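Local structure of 2-oxoadipate dioxygenase/decarboxylase, chloroplastic/amyloplastic (Oryza sativa, 6W1K) at residues S49-H54 and S205-I210; H54-H59 and T200-S205; P168-F173 and I257-P262. The protein catalyses the iron(II)-dependent conversion of 2-oxoadipate and O2 to (R)-2-hydroxyglutarate and CO2, a step of plastid lysine breakdown in rice. All coordinates share one frame; numbering follows the deposited sequence.

Contact 1. Residues S49-H54 and S205-I210. With SO4 (sulfate ion), chain H.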
loop_
_atom_site.group_PDB
_atom_site.type_symbol
_atom_site.label_atom_id
_atom_site.label_comp_id
_atom_site.label_asym_id
_atom_site.label_seq_id
_atom_site.Cartn_x
_atom_site.Cartn_y
_atom_site.Cartn_z
ATOM N N SER A 49 -4.766 -11.507 -18.462
ATOM C CA SER A 49 -5.402 -12.251 -19.545
ATOM C C SER A 49 -6.264 -11.341 -20.409
ATOM O O SER A 49 -6.319 -11.499 -21.633
ATOM C CB SER A 49 -6.262 -13.381 -18.976
ATOM O OG SER A 49 -5.476 -14.351 -18.311
ATOM N N TYR A 50 -6.952 -10.392 -19.782
ATOM C CA TYR A 50 -7.848 -9.500 -20.506
ATOM C C TYR A 50 -7.092 -8.416 -21.276
ATOM O O TYR A 50 -7.423 -8.114 -22.423
ATOM C CB TYR A 50 -8.812 -8.860 -19.510
ATOM C CG TYR A 50 -9.874 -8.008 -20.145
ATOM C CD1 TYR A 50 -11.093 -8.563 -20.532
ATOM C CD2 TYR A 50 -9.669 -6.653 -20.348
ATOM C CE1 TYR A 50 -12.085 -7.786 -21.116
ATOM C CE2 TYR A 50 -10.653 -5.865 -20.932
ATOM C CZ TYR A 50 -11.860 -6.438 -21.309
ATOM O OH TYR A 50 -12.834 -5.663 -21.893
ATOM N N ASP A 51 -6.088 -7.812 -20.656
ATOM C CA ASP A 51 -5.471 -6.617 -21.202
ATOM C C ASP A 51 -4.129 -6.869 -21.866
ATOM O O ASP A 51 -3.700 -6.050 -22.686
ATOM C CB ASP A 51 -5.266 -5.587 -20.087
ATOM C CG ASP A 51 -4.867 -4.228 -20.614
ATOM O OD1 ASP A 51 -3.654 -3.958 -20.721
ATOM O OD2 ASP A 51 -5.779 -3.432 -20.913
ATOM N N GLY A 52 -3.450 -7.951 -21.522
ATOM C CA GLY A 52 -2.092 -8.165 -21.984
ATOM C C GLY A 52 -1.088 -7.841 -20.899
ATOM O O GLY A 52 -1.436 -7.523 -19.761
ATOM N N ASP A 53 0.193 -7.910 -21.265
ATOM C CA ASP A 53 1.291 -7.754 -20.299
ATOM C C ASP A 53 1.570 -6.271 -20.069
ATOM O O ASP A 53 2.564 -5.698 -20.527
ATOM C CB ASP A 53 2.535 -8.480 -20.803
ATOM C CG ASP A 53 3.640 -8.532 -19.768
ATOM O OD1 ASP A 53 3.351 -8.207 -18.596
ATOM O OD2 ASP A 53 4.786 -8.895 -20.132
ATOM N N HIS A 54 0.692 -5.640 -19.314
ATOM C CA HIS A 54 0.811 -4.196 -19.175
ATOM C C HIS A 54 0.567 -3.721 -17.755
ATOM O O HIS A 54 0.295 -2.535 -17.555
ATOM C CB HIS A 54 -0.176 -3.484 -20.092
ATOM C CG HIS A 54 -0.074 -3.915 -21.515
ATOM N ND1 HIS A 54 -1.050 -4.655 -22.141
ATOM C CD2 HIS A 54 0.912 -3.737 -22.421
ATOM C CE1 HIS A 54 -0.679 -4.895 -23.387
ATOM N NE2 HIS A 54 0.499 -4.335 -23.586
ATOM N N SER A 205 -6.410 -1.809 -22.862
ATOM C CA SER A 205 -7.778 -2.099 -23.277
ATOM C C SER A 205 -8.745 -1.108 -22.620
ATOM O O SER A 205 -8.349 -0.134 -21.975
ATOM C CB SER A 205 -8.132 -3.542 -22.934
ATOM O OG SER A 205 -8.342 -3.656 -21.540
ATOM N N ASP A 206 -10.045 -1.375 -22.745
ATOM C CA ASP A 206 -11.051 -0.442 -22.249
ATOM C C ASP A 206 -11.075 -0.352 -20.724
ATOM O O ASP A 206 -11.594 0.633 -20.183
ATOM C CB ASP A 206 -12.431 -0.848 -22.795
ATOM C CG ASP A 206 -12.989 -2.100 -22.124
ATOM O OD1 ASP A 206 -14.216 -2.141 -21.892
ATOM O OD2 ASP A 206 -12.210 -3.032 -21.819
ATOM N N ILE A 207 -10.514 -1.327 -20.012
ATOM C CA ILE A 207 -10.504 -1.256 -18.557
ATOM C C ILE A 207 -9.402 -0.323 -18.060
ATOM O O ILE A 207 -9.181 -0.200 -16.853
ATOM C CB ILE A 207 -10.362 -2.656 -17.934
ATOM C CG1 ILE A 207 -9.075 -3.338 -18.394
ATOM C CG2 ILE A 207 -11.560 -3.531 -18.317
ATOM C CD1 ILE A 207 -8.685 -4.536 -17.509
ATOM N N ARG A 208 -8.712 0.354 -18.978
ATOM C CA ARG A 208 -7.844 1.452 -18.563
ATOM C C ARG A 208 -8.631 2.596 -17.925
ATOM O O ARG A 208 -8.064 3.360 -17.138
ATOM C CB ARG A 208 -7.049 1.972 -19.763
ATOM C CG ARG A 208 -7.856 2.794 -20.751
ATOM C CD ARG A 208 -6.955 3.162 -21.936
ATOM N NE ARG A 208 -7.633 4.008 -22.909
ATOM C CZ ARG A 208 -8.472 3.559 -23.832
ATOM N NH1 ARG A 208 -8.743 2.265 -23.915
ATOM N NH2 ARG A 208 -9.047 4.407 -24.670
ATOM N N SER A 209 -9.909 2.743 -18.255
ATOM C CA SER A 209 -10.768 3.662 -17.527
ATOM C C SER A 209 -11.240 2.998 -16.236
ATOM O O SER A 209 -11.742 1.869 -16.260
ATOM C CB SER A 209 -11.967 4.074 -18.379
ATOM O OG SER A 209 -12.904 4.767 -17.573
ATOM N N ILE A 210 -11.079 3.697 -15.111
ATOM C CA ILE A 210 -11.262 3.027 -13.820
ATOM C C ILE A 210 -12.723 2.643 -13.601
ATOM O O ILE A 210 -13.018 1.637 -12.942
ATOM C CB ILE A 210 -10.725 3.909 -12.674
ATOM C CG1 ILE A 210 -10.658 3.081 -11.380
ATOM C CG2 ILE A 210 -11.537 5.163 -12.555
ATOM C CD1 ILE A 210 -9.676 3.648 -10.359
HETATM S S SO4 H . -11.423 1.513 -26.484
HETATM O O1 SO4 H . -10.774 2.718 -27.000
HETATM O O2 SO4 H . -10.441 0.434 -26.383
HETATM O O3 SO4 H . -12.000 1.791 -25.169
HETATM O O4 SO4 H . -12.478 1.109 -27.412
#
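Asp51, at the C-terminal end of helix 38-51, and Ser205, in the loop after strand 195-199, form the tight part of this contact. CG of Asp51 is anti to the backbone N (chi1 -169°), and beyond it a single carboxylate oxygen takes two bonds from one residue. Ser205 N reaches Asp51 OD2 at 2.6 Å, on the syn side and 29° out of the carboxylate plane. Ser205 OG donates to the anti lone pair of the same Asp51 OD2, also at 2.6 Å. The other oxygen is occupied as well: His54 ND1 lies 3.0 Å from Asp51 OD1, and Ile204 N donates to OD1. The chain turns at the positive-phi Gly52, which lets His54 come back to the helix end and bond Asp51.

Beside these bonds the Tyr50 ring lies with its CE2 edge turned to Ser205 OG. Ile207 packs obliquely on the ring, CG2 3.6 Å from Tyr50 CE2, and is backed by Phe213 and Phe216 of helix 210-219; Phe216 also meets the Tyr50 ring. Farther out, Tyr50 OH donates to Asp206 OD2 over 2.7 Å, on the syn side, with ring and carboxylate planes 33° apart.

On the solvent side, the exposed Arg208 does not touch 49-54. It runs extended from CG to NE, and its NH1 donates to Ser205 O at 3.1 Å, from above the carbonyl plane, on the face opposite that used by Arg208 N. Its NH2 makes a weak 3.4 Å bond to O1 of a sulfate, probably from the crystallisation liquor.

With so many donors around a buried carboxylate, Asp51 is probably ionised, its charge offset by the N-H and O-H donors that hold the loop to the helix end; the tyrosine hydroxyl would likewise favour an ionised Asp206.

Contact 2. Residues H54-H59 and T200-S205. With NI (nickel (II) ion), chain E; OOG (2-oxoadipic acid), chain F.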
loop_
_atom_site.group_PDB
_atom_site.type_symbol
_atom_site.label_atom_id
_atom_site.label_comp_id
_atom_site.label_asym_id
_atom_site.label_seq_id
_atom_site.Cartn_x
_atom_site.Cartn_y
_atom_site.Cartn_z
ATOM N N HIS A 54 0.692 -5.640 -19.314
ATOM C CA HIS A 54 0.811 -4.196 -19.175
ATOM C C HIS A 54 0.567 -3.721 -17.755
ATOM O O HIS A 54 0.295 -2.535 -17.555
ATOM C CB HIS A 54 -0.176 -3.484 -20.092
ATOM C CG HIS A 54 -0.074 -3.915 -21.515
ATOM N ND1 HIS A 54 -1.050 -4.655 -22.141
ATOM C CD2 HIS A 54 0.912 -3.737 -22.421
ATOM C CE1 HIS A 54 -0.679 -4.895 -23.387
ATOM N NE2 HIS A 54 0.499 -4.335 -23.586
ATOM N N ILE A 55 0.621 -4.610 -16.776
ATOM C CA ILE A 55 0.328 -4.260 -15.398
ATOM C C ILE A 55 1.520 -3.524 -14.789
ATOM O O ILE A 55 2.638 -4.045 -14.729
ATOM C CB ILE A 55 -0.022 -5.515 -14.588
ATOM C CG1 ILE A 55 -1.302 -6.159 -15.139
ATOM C CG2 ILE A 55 -0.185 -5.191 -13.151
ATOM C CD1 ILE A 55 -1.589 -7.498 -14.504
ATOM N N CYS A 56 1.277 -2.306 -14.336
ATOM C CA CYS A 56 2.259 -1.495 -13.641
ATOM C C CYS A 56 1.721 -1.187 -12.256
ATOM O O CYS A 56 0.522 -0.971 -12.077
ATOM C CB CYS A 56 2.526 -0.200 -14.390
ATOM S SG CYS A 56 3.190 -0.507 -16.034
ATOM N N TYR A 57 2.616 -1.129 -11.296
ATOM C CA TYR A 57 2.242 -0.926 -9.915
ATOM C C TYR A 57 2.350 0.548 -9.586
ATOM O O TYR A 57 3.434 1.123 -9.660
ATOM C CB TYR A 57 3.138 -1.744 -9.008
ATOM C CG TYR A 57 2.870 -3.225 -9.074
ATOM C CD1 TYR A 57 1.600 -3.718 -9.363
ATOM C CD2 TYR A 57 3.877 -4.138 -8.804
ATOM C CE1 TYR A 57 1.348 -5.092 -9.379
ATOM C CE2 TYR A 57 3.629 -5.523 -8.823
ATOM C CZ TYR A 57 2.365 -5.983 -9.109
ATOM O OH TYR A 57 2.097 -7.332 -9.124
ATOM N N ASP A 58 1.225 1.151 -9.226
ATOM C CA ASP A 58 1.211 2.580 -8.910
ATOM C C ASP A 58 1.947 2.851 -7.607
ATOM O O ASP A 58 2.768 3.776 -7.514
ATOM C CB ASP A 58 -0.232 3.046 -8.809
ATOM C CG ASP A 58 -0.349 4.528 -8.495
ATOM O OD1 ASP A 58 -0.274 4.931 -7.301
ATOM O OD2 ASP A 58 -0.488 5.286 -9.457
ATOM N N HIS A 59 1.647 2.056 -6.582
ATOM C CA HIS A 59 2.335 2.141 -5.299
ATOM C C HIS A 59 2.157 0.857 -4.489
ATOM O O HIS A 59 1.278 0.033 -4.753
ATOM C CB HIS A 59 1.849 3.357 -4.492
ATOM C CG HIS A 59 0.396 3.321 -4.117
ATOM N ND1 HIS A 59 -0.598 3.765 -4.955
ATOM C CD2 HIS A 59 -0.231 2.952 -2.960
ATOM C CE1 HIS A 59 -1.774 3.651 -4.355
ATOM N NE2 HIS A 59 -1.578 3.169 -3.144
ATOM N N THR A 200 -4.325 1.882 -13.608
ATOM C CA THR A 200 -5.233 1.542 -14.707
ATOM C C THR A 200 -4.904 2.304 -15.985
ATOM O O THR A 200 -5.056 1.757 -17.081
ATOM C CB THR A 200 -6.704 1.767 -14.333
ATOM O OG1 THR A 200 -7.036 3.164 -14.289
ATOM C CG2 THR A 200 -7.002 1.098 -13.005
ATOM N N HIS A 201 -4.488 3.574 -15.880
ATOM C CA HIS A 201 -4.216 4.366 -17.083
ATOM C C HIS A 201 -3.036 3.833 -17.887
ATOM O O HIS A 201 -2.862 4.243 -19.038
ATOM C CB HIS A 201 -3.966 5.841 -16.719
ATOM C CG HIS A 201 -2.878 6.038 -15.705
ATOM N ND1 HIS A 201 -3.111 5.991 -14.344
ATOM C CD2 HIS A 201 -1.553 6.275 -15.852
ATOM C CE1 HIS A 201 -1.973 6.178 -13.699
ATOM N NE2 HIS A 201 -1.014 6.364 -14.591
ATOM N N ARG A 202 -2.215 2.958 -17.321
ATOM C CA ARG A 202 -1.164 2.300 -18.089
ATOM C C ARG A 202 -1.642 1.028 -18.783
ATOM O O ARG A 202 -0.884 0.448 -19.564
ATOM C CB ARG A 202 0.027 2.008 -17.174
ATOM C CG ARG A 202 0.657 3.307 -16.653
ATOM C CD ARG A 202 1.947 3.082 -15.900
ATOM N NE ARG A 202 3.075 3.390 -16.763
ATOM C CZ ARG A 202 4.148 4.059 -16.369
ATOM N NH1 ARG A 202 4.242 4.476 -15.110
ATOM N NH2 ARG A 202 5.127 4.291 -17.228
ATOM N N LEU A 203 -2.879 0.590 -18.544
ATOM C CA LEU A 203 -3.443 -0.502 -19.322
ATOM C C LEU A 203 -3.796 -0.008 -20.721
ATOM O O LEU A 203 -3.920 1.193 -20.966
ATOM C CB LEU A 203 -4.694 -1.070 -18.652
ATOM C CG LEU A 203 -4.462 -1.602 -17.241
ATOM C CD1 LEU A 203 -5.801 -1.929 -16.585
ATOM C CD2 LEU A 203 -3.519 -2.811 -17.237
ATOM N N ILE A 204 -4.011 -0.948 -21.637
ATOM C CA ILE A 204 -4.273 -0.610 -23.036
ATOM C C ILE A 204 -5.743 -0.793 -23.404
ATOM O O ILE A 204 -6.287 -0.019 -24.189
ATOM C CB ILE A 204 -3.369 -1.449 -23.965
ATOM C CG1 ILE A 204 -3.705 -2.937 -23.824
ATOM C CG2 ILE A 204 -1.910 -1.205 -23.623
ATOM C CD1 ILE A 204 -4.654 -3.493 -24.885
ATOM N N SER A 205 -6.410 -1.809 -22.862
ATOM C CA SER A 205 -7.778 -2.099 -23.277
ATOM C C SER A 205 -8.745 -1.108 -22.620
ATOM O O SER A 205 -8.349 -0.134 -21.975
ATOM C CB SER A 205 -8.132 -3.542 -22.934
ATOM O OG SER A 205 -8.342 -3.656 -21.540
HETATM NI NI NI E . -3.122 2.744 -1.803
HETATM C C2 OOG F . -3.046 2.626 3.089
HETATM C C3 OOG F . -4.330 3.299 2.603
HETATM C C4 OOG F . -4.000 4.614 1.889
HETATM C C6 OOG F . -3.947 5.329 -0.660
HETATM O O4 OOG F . -4.289 6.508 -0.389
HETATM O O3 OOG F . -3.944 4.943 -1.850
HETATM C C5 OOG F . -3.537 4.372 0.452
HETATM C C1 OOG F . -3.336 1.428 4.006
HETATM O O1 OOG F . -2.489 1.000 4.709
HETATM O O2 OOG F . -4.591 0.817 4.032
HETATM O O5 OOG F . -2.857 3.444 0.189
#
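Ile204 covers the His54 imidazole and Arg202 leans on Cys56 where the approach to strand 57-65 passes the loop leaving strand 195-199. The two strands are antiparallel neighbours in the mixed sheet of this protein, whose fold resembles that of the vicinal oxygen chelate (glyoxalase) group. No hydrogen bond joins the two segments, so the contact rests on side-chain packing.

The His54 ring presents one face to the isoleucine. Ile204 CG2 stands almost exactly over its centre, 3.7 Å from the ring centroid and 3° off the normal, a CH-pi contact. The other branch lies toward one side of the ring, with Ile204 CG1 3.6 Å from His54 ND1. ND1 bonds Asp51 at the ring edge, while the methyl uses the pi face.

Cys56 and Arg202 meet through the aliphatic shaft of the arginine, Arg202 CD lying 3.7 Å from Cys56 CB. The shaft bends at chi3 (101°), which places NE beside Cys56 SG, and the guanidinium is set obliquely to the sulfur. Pro118 touches both side chains. Between the two pairs, Leu203 CD2 approaches the carbonyl His54 O at 3.8 Å, while the leucine also packs on Phe213 of helix 210-219.

The same chain then runs into the metal site, in which nickel stands where the enzyme uses iron(II), held by His59, His195 and Glu267. Atoms O5 and O3 of 2-oxoadipate chelate the nickel at 2.1 and 2.4 Å. Asp58, salt-bridged to Arg271, is the second-shell residue that fixes the His59 ring: Asp58 OD1 accepts from His59 ND1 at 2.6 Å, nearly straight at 171° and in the ring plane, while His59 NE2 binds nickel at 2.1 Å.

Contact 3. Residues P168-F173 and I257-P262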
loop_
_atom_site.group_PDB
_atom_site.type_symbol
_atom_site.label_atom_id
_atom_site.label_comp_id
_atom_site.label_asym_id
_atom_site.label_seq_id
_atom_site.Cartn_x
_atom_site.Cartn_y
_atom_site.Cartn_z
ATOM N N PRO A 168 0.711 -13.216 18.614
ATOM C CA PRO A 168 -0.227 -12.623 19.584
ATOM C C PRO A 168 -1.198 -13.637 20.154
ATOM O O PRO A 168 -1.491 -14.668 19.538
ATOM C CB PRO A 168 -0.984 -11.582 18.757
ATOM C CG PRO A 168 -0.386 -11.604 17.399
ATOM C CD PRO A 168 0.454 -12.796 17.228
ATOM N N ILE A 169 -1.677 -13.349 21.387
ATOM C CA ILE A 169 -2.786 -14.091 21.969
ATOM C C ILE A 169 -4.072 -13.411 21.532
ATOM O O ILE A 169 -4.123 -12.194 21.320
ATOM C CB ILE A 169 -2.703 -14.201 23.508
ATOM C CG1 ILE A 169 -2.847 -12.819 24.135
ATOM C CG2 ILE A 169 -1.373 -14.832 23.911
ATOM C CD1 ILE A 169 -2.698 -12.802 25.615
ATOM N N TYR A 170 -5.128 -14.213 21.423
ATOM C CA TYR A 170 -6.376 -13.724 20.847
ATOM C C TYR A 170 -6.952 -12.583 21.680
ATOM O O TYR A 170 -7.472 -11.609 21.130
ATOM C CB TYR A 170 -7.395 -14.877 20.746
ATOM C CG TYR A 170 -8.685 -14.448 20.052
ATOM C CD1 TYR A 170 -8.631 -13.786 18.850
ATOM C CD2 TYR A 170 -9.943 -14.692 20.608
ATOM C CE1 TYR A 170 -9.794 -13.354 18.203
ATOM C CE2 TYR A 170 -11.112 -14.276 19.954
ATOM C CZ TYR A 170 -11.027 -13.600 18.757
ATOM O OH TYR A 170 -12.174 -13.184 18.104
ATOM N N SER A 171 -6.893 -12.704 23.009
ATOM C CA SER A 171 -7.444 -11.672 23.877
ATOM C C SER A 171 -6.846 -10.310 23.544
ATOM O O SER A 171 -7.544 -9.292 23.567
ATOM C CB SER A 171 -7.181 -12.006 25.340
ATOM O OG SER A 171 -5.797 -12.158 25.590
ATOM N N ASP A 172 -5.561 -10.268 23.222
ATOM C CA ASP A 172 -4.947 -8.980 22.920
ATOM C C ASP A 172 -5.451 -8.443 21.583
ATOM O O ASP A 172 -5.690 -7.236 21.436
ATOM C CB ASP A 172 -3.429 -9.102 22.902
ATOM C CG ASP A 172 -2.803 -9.247 24.306
ATOM O OD1 ASP A 172 -3.472 -8.930 25.310
ATOM O OD2 ASP A 172 -1.613 -9.656 24.376
ATOM N N PHE A 173 -5.553 -9.323 20.584
ATOM C CA PHE A 173 -6.142 -8.957 19.301
ATOM C C PHE A 173 -7.557 -8.424 19.498
ATOM O O PHE A 173 -7.937 -7.410 18.910
ATOM C CB PHE A 173 -6.125 -10.182 18.386
ATOM C CG PHE A 173 -6.734 -9.957 17.021
ATOM C CD1 PHE A 173 -8.010 -10.374 16.746
ATOM C CD2 PHE A 173 -5.999 -9.371 16.011
ATOM C CE1 PHE A 173 -8.561 -10.185 15.470
ATOM C CE2 PHE A 173 -6.530 -9.203 14.750
ATOM C CZ PHE A 173 -7.815 -9.596 14.482
ATOM N N ILE A 257 -6.147 -20.463 20.212
ATOM C CA ILE A 257 -7.440 -20.110 19.635
ATOM C C ILE A 257 -7.273 -19.795 18.157
ATOM O O ILE A 257 -6.395 -19.010 17.762
ATOM C CB ILE A 257 -8.051 -18.924 20.399
ATOM C CG1 ILE A 257 -8.364 -19.350 21.834
ATOM C CG2 ILE A 257 -9.302 -18.388 19.684
ATOM C CD1 ILE A 257 -8.699 -18.192 22.729
ATOM N N THR A 258 -8.115 -20.404 17.326
ATOM C CA THR A 258 -8.102 -20.147 15.887
ATOM C C THR A 258 -9.273 -19.234 15.549
ATOM O O THR A 258 -10.426 -19.571 15.837
ATOM C CB THR A 258 -8.209 -21.450 15.088
ATOM O OG1 THR A 258 -7.067 -22.270 15.353
ATOM C CG2 THR A 258 -8.279 -21.160 13.604
ATOM N N GLU A 259 -8.974 -18.092 14.937
ATOM C CA GLU A 259 -10.007 -17.108 14.635
ATOM C C GLU A 259 -9.650 -16.387 13.349
ATOM O O GLU A 259 -8.504 -16.416 12.895
ATOM C CB GLU A 259 -10.176 -16.101 15.781
ATOM C CG GLU A 259 -11.305 -16.495 16.717
ATOM C CD GLU A 259 -12.669 -16.347 16.029
ATOM O OE1 GLU A 259 -12.797 -15.522 15.076
ATOM O OE2 GLU A 259 -13.590 -17.086 16.410
ATOM N N SER A 260 -10.649 -15.719 12.773
ATOM C CA SER A 260 -10.470 -15.046 11.486
ATOM C C SER A 260 -9.708 -13.738 11.660
ATOM O O SER A 260 -9.955 -12.989 12.605
ATOM C CB SER A 260 -11.837 -14.785 10.845
ATOM O OG SER A 260 -11.694 -14.224 9.554
ATOM N N ILE A 261 -8.797 -13.446 10.729
ATOM C CA ILE A 261 -8.093 -12.167 10.728
ATOM C C ILE A 261 -8.135 -11.573 9.307
ATOM O O ILE A 261 -8.212 -12.309 8.317
ATOM C CB ILE A 261 -6.600 -12.296 11.145
ATOM C CG1 ILE A 261 -5.853 -13.221 10.184
ATOM C CG2 ILE A 261 -6.424 -12.743 12.572
ATOM C CD1 ILE A 261 -4.344 -13.075 10.152
ATOM N N PRO A 262 -7.961 -10.263 9.199
ATOM C CA PRO A 262 -7.767 -9.655 7.871
ATOM C C PRO A 262 -6.341 -9.813 7.349
ATOM O O PRO A 262 -5.361 -9.678 8.083
ATOM C CB PRO A 262 -8.095 -8.174 8.119
ATOM C CG PRO A 262 -7.677 -7.948 9.560
ATOM C CD PRO A 262 -8.053 -9.251 10.269
#
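The first turn of helix 170-179 packs across the start of strand 258-271, with Tyr170 and Phe173, one helical turn apart, as the two aromatic residues that reach the strand. Both have CG anti to the backbone N (chi1 -176° and 179°), and each ring meets a different part of the strand.

Glu259 crosses one face of the Tyr170 ring with its methylene groups. Its CG lies 3.6 Å from Tyr170 CZ, offset toward the rim, in a CH-pi contact. The glutamate chain bends at chi2 (-69°), and its carboxylate turns back to the backbone, where Ser260 N donates to Glu259 OE1 over 3.2 Å from above the carboxylate plane. At the other end of the ring, Ile257 CG2 comes to 3.9 Å from Tyr170 CD2, the two side chains crossing at about a right angle.

Phe173 is buried, and its ring tip meets the strand farther along. Its CZ touches Ile261 CG2 at 3.9 Å, while Pro262 CD lies at the ring edge, 4.2 Å from the same Phe173 CZ. No hydrogen bond joins the segments; apolar and CH-pi packing makes the contact.

Phe253, from the loop following strand 248-252, meets both aromatic rings. Ala184 and Val188 of helix 181-189 pack on Phe173, and strand 248-252 pairs antiparallel with strand 258-271.

From the N terminus, helix 38-51 leads through residues 49-54 directly into 54-59 and strand 57-65. Residues 168-173, the first partner of contact 3, come next. The chain then returns at 200-205, closing contact 2 over 140 residues, and at 205-210, closing contact 1 around it; the two contacts share His54 and Ser205 and touch. Contact 3 closes last, at 257-262, and crosses both others. Contacts 1 and 2 tie the end of helix 38-51 and the approach to strand 57-65 to the loop before helix 210-219. Contact 3, its centre about 36 Å from that of contact 2, joins helix 170-179 to strand 258-271 of the same sheet.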